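Local coordinates for spore germination protein B3 (Bacillus subtilis subsp. subtilis, PDB 3N54), which takes part in the germination response of spores to the mixture of L-asparagine, glucose, fructose and potassium ions, as a lipoprotein component of a germinant receptor, at residues Thr203-Val207 against Leu284-Val288. Sequence-based numbering, arbitrary orientation.
Sequences TLSWV and LERDV
Apolar helix-helix packing joins Thr203-Val207, on the short helix 198-208, to Leu284-Val288, midway along the long helix 271-299, in the GerAC-like C-terminal region of this lipoprotein, where both helices lie against a mixed beta-sheet. The local axes cross at -117° and come within 9.7 Å, and the site shows how a leucine can be wedged between an aromatic face and a valine; Leu204 extends the packing to Val291, Met292 and Leu295. Leu284, its CG anti to the backbone N (chi1 -174°), reaches across to helix 198-208 so that both methyls meet the indole of Trp206. CD2 sits over the five-membered ring, 3.8 Å from its centroid and 13° off the normal, a CH-pi contact, while CD1 lies against CG of the same ring. Phe340 of strand 333-342 also meets this indole with its plane nearly parallel, and Thr253 hydrogen-bonds NE1, which should limit the ring's rotation. Replacing Trp206 by an alanine would remove the indole and probably leave the Leu284 methyls without their aromatic platform and Thr253 OG1 without its indole partner. Alongside this pair, Val207 CG2 approaches Leu284 CG at 4.0 Å and Val288 CG2 at 3.6 Å. Thr203 divides its two branches: CG2, anti to the backbone N, presses on the backbone of the long helix, 3.4 Å from Val288 N, whereas OG1 is hydrogen-bonded to Asp199 O. Partly exposed Asp287, also salt-bridged to Lys283, accepts a hydrogen bond at OD2 from a water 2.9 Å away, and that water lies 3.0 Å from Thr203 OG1.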
# COMPACT_ATOMS: atom_id res chain seq x y z
N THR A 203 3.33 -1.25 -14.11
CA THR A 203 2.40 -1.27 -15.24
C THR A 203 1.14 -0.47 -14.93
O THR A 203 0.73 0.39 -15.71
CB THR A 203 1.98 -2.70 -15.59
OG1 THR A 203 3.14 -3.45 -15.98
CG2 THR A 203 0.96 -2.71 -16.72
N LEU A 204 0.55 -0.75 -13.78
CA LEU A 204 -0.69 -0.10 -13.36
C LEU A 204 -0.47 1.40 -13.21
O LEU A 204 -1.26 2.20 -13.71
CB LEU A 204 -1.20 -0.71 -12.05
CG LEU A 204 -2.63 -0.39 -11.64
CD1 LEU A 204 -3.61 -0.72 -12.77
CD2 LEU A 204 -2.97 -1.16 -10.37
N SER A 205 0.62 1.76 -12.56
CA SER A 205 0.97 3.17 -12.36
C SER A 205 1.24 3.90 -13.68
O SER A 205 0.96 5.10 -13.80
CB SER A 205 2.20 3.28 -11.46
OG SER A 205 2.55 4.65 -11.26
N TRP A 206 1.81 3.18 -14.65
CA TRP A 206 2.14 3.72 -15.97
C TRP A 206 0.88 4.09 -16.73
O TRP A 206 0.77 5.20 -17.26
CB TRP A 206 2.94 2.68 -16.77
CG TRP A 206 3.71 3.18 -17.96
CD1 TRP A 206 3.32 4.12 -18.88
CD2 TRP A 206 4.98 2.69 -18.41
NE1 TRP A 206 4.29 4.27 -19.84
CE2 TRP A 206 5.31 3.41 -19.58
CE3 TRP A 206 5.87 1.73 -17.93
CZ2 TRP A 206 6.51 3.19 -20.27
CZ3 TRP A 206 7.06 1.51 -18.62
CH2 TRP A 206 7.36 2.24 -19.78
N VAL A 207 -0.05 3.15 -16.78
CA VAL A 207 -1.30 3.33 -17.52
C VAL A 207 -2.19 4.38 -16.85
O VAL A 207 -2.86 5.15 -17.55
CB VAL A 207 -2.05 1.99 -17.67
CG1 VAL A 207 -3.38 2.18 -18.37
CG2 VAL A 207 -1.19 0.99 -18.45
N LEU A 284 3.03 -3.06 -22.88
CA LEU A 284 2.33 -2.36 -21.81
C LEU A 284 0.85 -2.76 -21.81
O LEU A 284 0.27 -3.02 -20.75
CB LEU A 284 2.47 -0.84 -21.95
CG LEU A 284 1.90 0.02 -20.81
CD1 LEU A 284 2.61 -0.28 -19.50
CD2 LEU A 284 2.02 1.51 -21.13
N GLU A 285 0.27 -2.83 -23.00
CA GLU A 285 -1.14 -3.17 -23.14
C GLU A 285 -1.46 -4.56 -22.60
O GLU A 285 -2.39 -4.73 -21.82
CB GLU A 285 -1.59 -3.08 -24.60
CG GLU A 285 -3.07 -3.35 -24.76
CD GLU A 285 -3.62 -2.90 -26.09
OE1 GLU A 285 -2.91 -3.01 -27.11
OE2 GLU A 285 -4.77 -2.43 -26.12
N ARG A 286 -0.69 -5.56 -23.01
CA ARG A 286 -0.97 -6.92 -22.54
C ARG A 286 -0.67 -7.06 -21.05
O ARG A 286 -1.36 -7.78 -20.34
CB ARG A 286 -0.26 -7.99 -23.39
CG ARG A 286 1.21 -8.23 -23.10
CD ARG A 286 1.76 -9.34 -24.04
NE ARG A 286 2.21 -8.79 -25.32
CZ ARG A 286 3.47 -8.50 -25.64
NH1 ARG A 286 4.48 -8.72 -24.80
NH2 ARG A 286 3.73 -7.98 -26.83
N ASP A 287 0.35 -6.35 -20.57
CA ASP A 287 0.67 -6.39 -19.15
C ASP A 287 -0.44 -5.75 -18.31
O ASP A 287 -0.80 -6.30 -17.26
CB ASP A 287 2.03 -5.73 -18.87
CG ASP A 287 3.20 -6.54 -19.42
OD1 ASP A 287 3.00 -7.72 -19.79
OD2 ASP A 287 4.33 -6.01 -19.49
N VAL A 288 -1.01 -4.64 -18.77
CA VAL A 288 -2.08 -3.99 -18.00
C VAL A 288 -3.37 -4.82 -18.05
O VAL A 288 -4.15 -4.81 -17.10
CB VAL A 288 -2.36 -2.53 -18.44
CG1 VAL A 288 -3.10 -2.48 -19.78
CG2 VAL A 288 -3.16 -1.80 -17.37
O HOH W 1 4.84 -3.31 -18.48